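Local coordinates for protein KLLA0B12012p (Kluyveromyces lactis, PDB 6Y3P) that probably binds ATP through this C-terminal ATP-grasp domain of the tubulin-tyrosine ligase family, part of Pby1, a direct partner of the mRNA decapping enzyme Dcp2, at residues A[327-332]-A[344-350]; A[74-79]-A[317-321]; A[234-239]-A[278-282]. All coordinates share one frame; numbering follows the deposited sequence.

Contact 1 is the hairpin near the centre of the chain, and the other two contacts flank it on opposite sides of that centre. Contact 2 lies about 14 Å from it, centre to centre. The two touch directly: Glu-327 OE2 forms a salt bridge with Arg-77 NH2 at 2.8 Å. Contact 3 is about 15 Å from contact 1 and belongs to the same antiparallel sheet. Contacts 2 and 3 do not meet; their nearest atoms are about 19 Å apart. Asp-332, Glu-345 and Asn-347 of contact 1 appear to match, in type and spacing, the set that binds magnesium in tubulin-tyrosine ligase relatives, so contact 1 probably lies at the nucleotide site.

Contact 1: A[327-332]-A[344-350]; sequences ETFGFD and LEVNAFP
Val-346 lies alongside Phe-331 and covers one face of its ring. CG2 sits over the ring centre in a CH-pi contact, 3.7 Å from the centroid. CG1, anti to the backbone N (chi1 175°), reaches CE1 of Phe-331 at 3.6 Å and also meets CB of Phe-329. An alanine in place of Phe-331 is likely to open a gap beneath Val-346 and leave both its methyl groups without their ring partner. Asp-332, Glu-345 and Asn-347 share the other face of the hairpin, consistent with an ATP-grasp metal site there. Asn-347 crosses Asp-332 at about a right angle, with amide and carboxylate planes 64° apart. Its ND2 lies 2.7 Å from Asp-332 OD2, but the bond is bent and weak. Asp-332 OD1 has a salt bridge to Arg-218. A classic beta bulge puts Leu-344 and Glu-345 both opposite Asp-332, whose O accepts Leu-344 N at 2.8 Å. At the other end Glu-327 OE2 approaches CE1 of Phe-349 at 3.7 Å and forms a salt bridge with Arg-77. Strand 215-224 pairs with the other edge of strand 326-335. Helix 290-313 packs on Phe-331 and Val-346, while helix 78-81 covers Phe-329, Val-346 and Ala-348.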
loop_
_atom_site.group_PDB
_atom_site.type_symbol
_atom_site.label_atom_id
_atom_site.label_comp_id
_atom_site.label_asym_id
_atom_site.label_seq_id
_atom_site.Cartn_x
_atom_site.Cartn_y
_atom_site.Cartn_z
ATOM N N GLU A 327 -9.153 -3.815 9.088
ATOM C CA GLU A 327 -8.123 -4.342 8.212
ATOM C C GLU A 327 -6.878 -3.504 8.299
ATOM O O GLU A 327 -6.974 -2.284 8.252
ATOM C CB GLU A 327 -8.597 -4.478 6.743
ATOM C CG GLU A 327 -7.623 -5.304 5.907
ATOM C CD GLU A 327 -8.044 -5.763 4.526
ATOM O OE1 GLU A 327 -9.250 -5.665 4.210
ATOM O OE2 GLU A 327 -7.165 -6.222 3.759
ATOM N N THR A 328 -5.702 -4.153 8.371
ATOM C CA THR A 328 -4.476 -3.379 8.328
ATOM C C THR A 328 -3.830 -3.664 6.969
ATOM O O THR A 328 -3.670 -4.813 6.554
ATOM C CB THR A 328 -3.586 -3.454 9.577
ATOM O OG1 THR A 328 -2.244 -3.770 9.228
ATOM C CG2 THR A 328 -4.113 -4.345 10.653
ATOM N N PHE A 329 -3.556 -2.588 6.247
ATOM C CA PHE A 329 -2.976 -2.628 4.919
ATOM C C PHE A 329 -1.540 -2.111 4.995
ATOM O O PHE A 329 -1.207 -1.327 5.888
ATOM C CB PHE A 329 -3.760 -1.703 3.968
ATOM C CG PHE A 329 -5.244 -1.954 3.850
ATOM C CD1 PHE A 329 -6.144 -1.311 4.695
ATOM C CD2 PHE A 329 -5.749 -2.765 2.837
ATOM C CE1 PHE A 329 -7.527 -1.505 4.552
ATOM C CE2 PHE A 329 -7.133 -2.956 2.690
ATOM C CZ PHE A 329 -8.009 -2.332 3.554
ATOM N N GLY A 330 -0.737 -2.531 4.015
ATOM C CA GLY A 330 0.633 -2.089 3.819
ATOM C C GLY A 330 0.705 -1.049 2.717
ATOM O O GLY A 330 0.560 -1.386 1.539
ATOM N N PHE A 331 0.881 0.238 3.093
ATOM C CA PHE A 331 0.985 1.322 2.123
ATOM C C PHE A 331 2.436 1.543 1.754
ATOM O O PHE A 331 3.267 1.770 2.627
ATOM C CB PHE A 331 0.353 2.615 2.638
ATOM C CG PHE A 331 -1.132 2.758 2.431
ATOM C CD1 PHE A 331 -2.019 1.828 2.965
ATOM C CD2 PHE A 331 -1.657 3.901 1.845
ATOM C CE1 PHE A 331 -3.389 2.009 2.848
ATOM C CE2 PHE A 331 -3.034 4.077 1.725
ATOM C CZ PHE A 331 -3.891 3.131 2.228
ATOM N N ASP A 332 2.736 1.451 0.465
ATOM C CA ASP A 332 4.086 1.655 -0.034
ATOM C C ASP A 332 4.233 2.982 -0.741
ATOM O O ASP A 332 3.563 3.273 -1.754
ATOM C CB ASP A 332 4.573 0.472 -0.884
ATOM C CG ASP A 332 4.745 -0.775 -0.025
ATOM O OD1 ASP A 332 5.824 -0.925 0.606
ATOM O OD2 ASP A 332 3.774 -1.550 0.089
ATOM N N LEU A 344 2.755 4.509 -4.147
ATOM C CA LEU A 344 2.970 3.563 -5.209
ATOM C C LEU A 344 1.852 2.526 -5.225
ATOM O O LEU A 344 1.272 2.281 -6.280
ATOM C CB LEU A 344 4.366 2.916 -5.058
ATOM C CG LEU A 344 4.709 1.776 -6.012
ATOM C CD1 LEU A 344 4.924 2.280 -7.464
ATOM C CD2 LEU A 344 5.927 1.012 -5.508
ATOM N N GLU A 345 1.563 1.899 -4.069
ATOM C CA GLU A 345 0.547 0.836 -3.975
ATOM C C GLU A 345 0.082 0.597 -2.555
ATOM O O GLU A 345 0.724 1.024 -1.581
ATOM C CB GLU A 345 1.081 -0.489 -4.557
ATOM C CG GLU A 345 2.248 -1.072 -3.768
ATOM C CD GLU A 345 3.060 -2.156 -4.451
ATOM O OE1 GLU A 345 2.560 -2.739 -5.440
ATOM O OE2 GLU A 345 4.188 -2.439 -3.982
ATOM N N VAL A 346 -1.034 -0.132 -2.456
ATOM C CA VAL A 346 -1.658 -0.542 -1.212
ATOM C C VAL A 346 -1.707 -2.068 -1.301
ATOM O O VAL A 346 -2.205 -2.615 -2.274
ATOM C CB VAL A 346 -3.063 0.120 -1.053
ATOM C CG1 VAL A 346 -3.799 -0.387 0.185
ATOM C CG2 VAL A 346 -2.970 1.648 -1.050
ATOM N N ASN A 347 -1.112 -2.739 -0.327
ATOM C CA ASN A 347 -1.067 -4.196 -0.259
ATOM C C ASN A 347 -1.907 -4.705 0.902
ATOM O O ASN A 347 -1.730 -4.292 2.049
ATOM C CB ASN A 347 0.376 -4.720 -0.138
ATOM C CG ASN A 347 1.255 -4.349 -1.300
ATOM O OD1 ASN A 347 1.077 -4.819 -2.428
ATOM N ND2 ASN A 347 2.207 -3.476 -1.050
ATOM N N ALA A 348 -2.836 -5.586 0.567
ATOM C CA ALA A 348 -3.714 -6.310 1.475
ATOM C C ALA A 348 -2.882 -7.467 1.991
ATOM O O ALA A 348 -2.013 -7.976 1.265
ATOM C CB ALA A 348 -4.915 -6.871 0.706
ATOM N N PHE A 349 -3.160 -7.885 3.235
ATOM C CA PHE A 349 -2.518 -9.003 3.929
ATOM C C PHE A 349 -0.972 -8.983 3.748
ATOM O O PHE A 349 -0.374 -9.937 3.233
ATOM C CB PHE A 349 -3.199 -10.328 3.517
ATOM C CG PHE A 349 -4.552 -10.450 4.193
ATOM C CD1 PHE A 349 -5.657 -9.748 3.711
ATOM C CD2 PHE A 349 -4.704 -11.208 5.351
ATOM C CE1 PHE A 349 -6.888 -9.816 4.365
ATOM C CE2 PHE A 349 -5.932 -11.262 6.012
ATOM C CZ PHE A 349 -7.021 -10.578 5.507
ATOM N N PRO A 350 -0.330 -7.846 4.127
ATOM C CA PRO A 350 1.128 -7.738 3.958
ATOM C C PRO A 350 1.912 -8.698 4.847
ATOM O O PRO A 350 1.410 -9.127 5.889
ATOM C CB PRO A 350 1.412 -6.285 4.367
ATOM C CG PRO A 350 0.312 -5.953 5.340
ATOM C CD PRO A 350 -0.886 -6.629 4.772
#

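Contact 2: A[74-79]-A[317-321]; sequences YIYRKA and LNFRP
Phe-319 turns an edge toward the face of Tyr-74, a tilted edge-to-face pair with ring centroids 5.1 Å apart and planes at 54°. CZ of Phe-319 lies over the centre of the Tyr-74 ring. With chi1 at 174° the Phe-319 ring swings away from its own backbone nitrogen and over to the segment 74-79. Arg-77 CA and CB lie at the edge of the Phe-319 ring, near its plane. Tyr-76 O lies 3.3 Å from CD1 of Phe-319, and the same oxygen takes a weak hydrogen bond from Arg-320 N. Pro-321 CA meets CE2 of Tyr-74 at 3.7 Å.

The Tyr-76 ring carries Ile-75 CG2 over one face, toward the rim. Its CD2 touches CD of Arg-320 at 3.7 Å. The Arg-320 guanidinium stands almost perpendicular to that ring, at 87°. It is too distant for more than a weak cation-pi attraction. Asn-318 OD1 sits over the centre of one guanidinium face, 3.1 Å above it. Farther along, Leu-317 spreads its methyls over two residues. CD2 meets CB of Ala-79 at 3.8 Å, and CD1 lies against the aliphatic chain of Lys-78.

Arg-77 is the N-cap residue of helix 78-81. The contact therefore joins the start of that helix to the loop between helix 290-313 and strand 326-335. Helix 290-313 backs Phe-319 through Phe-308, Ala-311 and Val-312. Ile-75 packs on helix 60-65, and Tyr-74 OH bonds to Gly-225 O.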
loop_
_atom_site.group_PDB
_atom_site.type_symbol
_atom_site.label_atom_id
_atom_site.label_comp_id
_atom_site.label_asym_id
_atom_site.label_seq_id
_atom_site.Cartn_x
_atom_site.Cartn_y
_atom_site.Cartn_z
ATOM N N TYR A 74 -12.005 -6.482 4.954
ATOM C CA TYR A 74 -13.181 -5.884 4.332
ATOM C C TYR A 74 -13.522 -6.733 3.118
ATOM O O TYR A 74 -12.713 -7.574 2.714
ATOM C CB TYR A 74 -12.957 -4.411 3.954
ATOM C CG TYR A 74 -12.961 -3.478 5.139
ATOM C CD1 TYR A 74 -11.798 -3.228 5.857
ATOM C CD2 TYR A 74 -14.115 -2.793 5.508
ATOM C CE1 TYR A 74 -11.793 -2.371 6.951
ATOM C CE2 TYR A 74 -14.122 -1.918 6.593
ATOM C CZ TYR A 74 -12.952 -1.700 7.304
ATOM O OH TYR A 74 -12.941 -0.832 8.368
ATOM N N ILE A 75 -14.734 -6.558 2.567
ATOM C CA ILE A 75 -15.204 -7.338 1.428
ATOM C C ILE A 75 -14.830 -6.676 0.096
ATOM O O ILE A 75 -14.233 -7.334 -0.756
ATOM C CB ILE A 75 -16.712 -7.641 1.575
ATOM C CG1 ILE A 75 -16.930 -8.672 2.703
ATOM C CG2 ILE A 75 -17.310 -8.165 0.259
ATOM C CD1 ILE A 75 -18.370 -8.943 3.091
ATOM N N TYR A 76 -15.178 -5.385 -0.075
ATOM C CA TYR A 76 -14.940 -4.627 -1.304
ATOM C C TYR A 76 -13.756 -3.698 -1.136
ATOM O O TYR A 76 -13.904 -2.598 -0.611
ATOM C CB TYR A 76 -16.206 -3.840 -1.728
ATOM C CG TYR A 76 -17.407 -4.706 -2.035
ATOM C CD1 TYR A 76 -17.474 -5.450 -3.210
ATOM C CD2 TYR A 76 -18.461 -4.814 -1.136
ATOM C CE1 TYR A 76 -18.555 -6.280 -3.482
ATOM C CE2 TYR A 76 -19.560 -5.617 -1.408
ATOM C CZ TYR A 76 -19.609 -6.345 -2.589
ATOM O OH TYR A 76 -20.697 -7.134 -2.875
ATOM N N ARG A 77 -12.579 -4.130 -1.561
ATOM C CA ARG A 77 -11.418 -3.285 -1.409
ATOM C C ARG A 77 -10.525 -3.245 -2.675
ATOM O O ARG A 77 -9.440 -2.674 -2.636
ATOM C CB ARG A 77 -10.653 -3.668 -0.125
ATOM C CG ARG A 77 -9.872 -4.954 -0.165
ATOM C CD ARG A 77 -10.525 -6.103 0.578
ATOM N NE ARG A 77 -9.982 -7.352 0.037
ATOM C CZ ARG A 77 -8.993 -8.048 0.584
ATOM N NH1 ARG A 77 -8.526 -9.136 -0.018
ATOM N NH2 ARG A 77 -8.472 -7.673 1.744
ATOM N N LYS A 78 -11.017 -3.796 -3.796
ATOM C CA LYS A 78 -10.353 -3.864 -5.113
ATOM C C LYS A 78 -9.951 -2.485 -5.641
ATOM O O LYS A 78 -8.897 -2.349 -6.263
ATOM C CB LYS A 78 -11.267 -4.604 -6.113
ATOM C CG LYS A 78 -11.066 -4.289 -7.588
ATOM C CD LYS A 78 -11.627 -5.387 -8.453
ATOM C CE LYS A 78 -11.436 -5.067 -9.904
ATOM N NZ LYS A 78 -11.762 -6.224 -10.779
ATOM N N ALA A 79 -10.784 -1.461 -5.353
ATOM C CA ALA A 79 -10.588 -0.054 -5.719
ATOM C C ALA A 79 -9.306 0.549 -5.105
ATOM O O ALA A 79 -8.866 1.595 -5.572
ATOM C CB ALA A 79 -11.814 0.763 -5.313
ATOM N N LEU A 317 -16.383 2.019 -9.184
ATOM C CA LEU A 317 -16.029 0.940 -8.255
ATOM C C LEU A 317 -15.521 1.595 -6.973
ATOM O O LEU A 317 -14.585 2.401 -7.030
ATOM C CB LEU A 317 -14.907 0.077 -8.872
ATOM C CG LEU A 317 -14.803 -1.392 -8.458
ATOM C CD1 LEU A 317 -13.818 -2.111 -9.331
ATOM C CD2 LEU A 317 -14.355 -1.562 -7.015
ATOM N N ASN A 318 -16.152 1.292 -5.831
ATOM C CA ASN A 318 -15.753 1.907 -4.569
ATOM C C ASN A 318 -15.484 0.922 -3.429
ATOM O O ASN A 318 -15.853 -0.251 -3.493
ATOM C CB ASN A 318 -16.748 3.000 -4.122
ATOM C CG ASN A 318 -18.216 2.670 -4.096
ATOM O OD1 ASN A 318 -18.641 1.505 -4.113
ATOM N ND2 ASN A 318 -19.025 3.721 -4.020
ATOM N N PHE A 319 -14.784 1.427 -2.396
ATOM C CA PHE A 319 -14.458 0.729 -1.164
ATOM C C PHE A 319 -15.709 0.812 -0.315
ATOM O O PHE A 319 -16.222 1.912 -0.109
ATOM C CB PHE A 319 -13.274 1.421 -0.474
ATOM C CG PHE A 319 -12.919 0.897 0.895
ATOM C CD1 PHE A 319 -12.265 -0.321 1.043
ATOM C CD2 PHE A 319 -13.212 1.631 2.034
ATOM C CE1 PHE A 319 -11.943 -0.808 2.311
ATOM C CE2 PHE A 319 -12.866 1.155 3.300
ATOM C CZ PHE A 319 -12.242 -0.064 3.430
ATOM N N ARG A 320 -16.255 -0.350 0.104
ATOM C CA ARG A 320 -17.478 -0.403 0.908
ATOM C C ARG A 320 -17.128 -0.807 2.324
ATOM O O ARG A 320 -16.934 -1.998 2.600
ATOM C CB ARG A 320 -18.550 -1.327 0.299
ATOM C CG ARG A 320 -18.990 -0.903 -1.099
ATOM C CD ARG A 320 -20.240 -1.612 -1.580
ATOM N NE ARG A 320 -20.492 -1.327 -2.993
ATOM C CZ ARG A 320 -21.198 -0.291 -3.441
ATOM N NH1 ARG A 320 -21.744 0.569 -2.588
ATOM N NH2 ARG A 320 -21.362 -0.106 -4.743
ATOM N N PRO A 321 -16.988 0.186 3.231
ATOM C CA PRO A 321 -16.677 -0.147 4.623
ATOM C C PRO A 321 -17.838 -0.848 5.334
ATOM O O PRO A 321 -18.999 -0.485 5.171
ATOM C CB PRO A 321 -16.326 1.209 5.254
ATOM C CG PRO A 321 -16.268 2.191 4.108
ATOM C CD PRO A 321 -17.170 1.642 3.071
#

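Contact 3: A[234-239]-A[278-282]; sequences RMLALF and SVIEF
Ala-237 and Ile-280 exchange two backbone hydrogen bonds at the middle of this antiparallel pairing. Ala-237 N reaches Ile-280 O at 2.7 Å, and Ile-280 N returns to Ala-237 O. Phe-239 N to Ser-278 O extends the ladder. Phe-282 N closes its other end on Met-235 O at 2.8 Å, coming from above the carbonyl plane.

This ladder is the tight part, together with two side-chain groups. Val-279 lies side by side with Leu-238, its CG2 3.6 Å from Leu-238 CD2. Phe-282 is buried against strand 215-224 and helix 290-313. The looser end is at exposed Ser-278 and partly exposed Ile-280, whose CG1 only grazes Phe-239 CE1, at 4.1 Å.

Arg-234 grips Glu-281 side-on. NE meets OE2 and NH2 meets OE1, each at 3.2 Å and nearly straight. Both carboxylate oxygens lie in the guanidinium plane, but they are met from above their own plane, with the two planes 48° apart. NH1 bonds to Asn-361 and Glu-365. The positive charge of Arg-234 is probably more than offset by the carboxylates of Glu-281 and Glu-365, which would favour its charged form, and the arginine ties strand 279-281 to helix 357-375.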
loop_
_atom_site.group_PDB
_atom_site.type_symbol
_atom_site.label_atom_id
_atom_site.label_comp_id
_atom_site.label_asym_id
_atom_site.label_seq_id
_atom_site.Cartn_x
_atom_site.Cartn_y
_atom_site.Cartn_z
ATOM N N ARG A 234 5.091 4.359 13.341
ATOM C CA ARG A 234 6.373 3.666 13.391
ATOM C C ARG A 234 6.451 2.930 12.055
ATOM O O ARG A 234 5.885 1.846 11.894
ATOM C CB ARG A 234 6.441 2.724 14.595
ATOM C CG ARG A 234 6.310 3.464 15.952
ATOM C CD ARG A 234 6.677 2.571 17.140
ATOM N NE ARG A 234 8.064 2.101 17.059
ATOM C CZ ARG A 234 8.567 1.100 17.768
ATOM N NH1 ARG A 234 7.811 0.456 18.651
ATOM N NH2 ARG A 234 9.837 0.743 17.613
ATOM N N MET A 235 7.011 3.608 11.051
ATOM C CA MET A 235 7.074 3.097 9.692
ATOM C C MET A 235 8.414 2.414 9.353
ATOM O O MET A 235 9.371 2.476 10.126
ATOM C CB MET A 235 6.707 4.186 8.678
ATOM C CG MET A 235 5.721 5.206 9.195
ATOM S SD MET A 235 5.300 6.361 7.875
ATOM C CE MET A 235 3.966 7.291 8.672
ATOM N N LEU A 236 8.450 1.704 8.232
ATOM C CA LEU A 236 9.626 0.946 7.824
ATOM C C LEU A 236 10.221 1.529 6.574
ATOM O O LEU A 236 9.495 1.977 5.679
ATOM C CB LEU A 236 9.230 -0.518 7.518
ATOM C CG LEU A 236 9.012 -1.518 8.669
ATOM C CD1 LEU A 236 7.906 -1.084 9.587
ATOM C CD2 LEU A 236 8.618 -2.861 8.132
ATOM N N ALA A 237 11.537 1.467 6.490
ATOM C CA ALA A 237 12.295 1.858 5.317
ATOM C C ALA A 237 12.967 0.558 4.846
ATOM O O ALA A 237 13.715 -0.061 5.601
ATOM C CB ALA A 237 13.333 2.922 5.664
ATOM N N LEU A 238 12.619 0.128 3.629
ATOM C CA LEU A 238 13.098 -1.087 2.993
ATOM C C LEU A 238 14.021 -0.626 1.895
ATOM O O LEU A 238 13.583 0.006 0.943
ATOM C CB LEU A 238 11.910 -1.923 2.431
ATOM C CG LEU A 238 10.639 -1.956 3.331
ATOM C CD1 LEU A 238 9.393 -1.947 2.527
ATOM C CD2 LEU A 238 10.626 -3.115 4.232
ATOM N N PHE A 239 15.320 -0.873 2.079
ATOM C CA PHE A 239 16.378 -0.450 1.163
ATOM C C PHE A 239 16.659 -1.450 0.055
ATOM O O PHE A 239 16.568 -2.667 0.265
ATOM C CB PHE A 239 17.659 -0.165 1.944
ATOM C CG PHE A 239 17.549 1.064 2.807
ATOM C CD1 PHE A 239 17.076 0.978 4.114
ATOM C CD2 PHE A 239 17.939 2.311 2.325
ATOM C CE1 PHE A 239 16.984 2.119 4.919
ATOM C CE2 PHE A 239 17.815 3.455 3.118
ATOM C CZ PHE A 239 17.341 3.348 4.409
ATOM N N SER A 278 17.506 -5.014 3.335
ATOM C CA SER A 278 17.670 -4.290 4.599
ATOM C C SER A 278 16.406 -3.511 4.959
ATOM O O SER A 278 15.855 -2.790 4.124
ATOM C CB SER A 278 18.868 -3.346 4.537
ATOM O OG SER A 278 19.443 -3.122 5.818
ATOM N N VAL A 279 15.947 -3.697 6.206
ATOM C CA VAL A 279 14.754 -3.094 6.814
ATOM C C VAL A 279 15.182 -2.407 8.112
ATOM O O VAL A 279 15.720 -3.054 9.007
ATOM C CB VAL A 279 13.618 -4.127 7.100
ATOM C CG1 VAL A 279 12.377 -3.424 7.648
ATOM C CG2 VAL A 279 13.263 -4.941 5.861
ATOM N N ILE A 280 14.973 -1.094 8.181
ATOM C CA ILE A 280 15.260 -0.209 9.311
ATOM C C ILE A 280 13.964 0.579 9.522
ATOM O O ILE A 280 13.272 0.912 8.542
ATOM C CB ILE A 280 16.430 0.788 8.974
ATOM C CG1 ILE A 280 17.698 0.081 8.400
ATOM C CG2 ILE A 280 16.806 1.719 10.166
ATOM C CD1 ILE A 280 18.427 -0.995 9.321
ATOM N N GLU A 281 13.667 0.915 10.787
ATOM C CA GLU A 281 12.543 1.769 11.151
ATOM C C GLU A 281 12.860 3.148 10.576
ATOM O O GLU A 281 13.976 3.671 10.750
ATOM C CB GLU A 281 12.367 1.855 12.678
ATOM C CG GLU A 281 11.100 2.601 13.087
ATOM C CD GLU A 281 10.843 2.805 14.567
ATOM O OE1 GLU A 281 11.615 2.269 15.394
ATOM O OE2 GLU A 281 9.871 3.521 14.896
ATOM N N PHE A 282 11.878 3.720 9.865
ATOM C CA PHE A 282 12.012 5.027 9.243
ATOM C C PHE A 282 12.570 6.119 10.157
ATOM O O PHE A 282 13.476 6.844 9.736
ATOM C CB PHE A 282 10.679 5.450 8.643
ATOM C CG PHE A 282 10.702 6.855 8.098
ATOM C CD1 PHE A 282 11.342 7.141 6.902
ATOM C CD2 PHE A 282 10.044 7.886 8.766
ATOM C CE1 PHE A 282 11.351 8.432 6.392
ATOM C CE2 PHE A 282 10.071 9.193 8.260
ATOM C CZ PHE A 282 10.734 9.458 7.080
#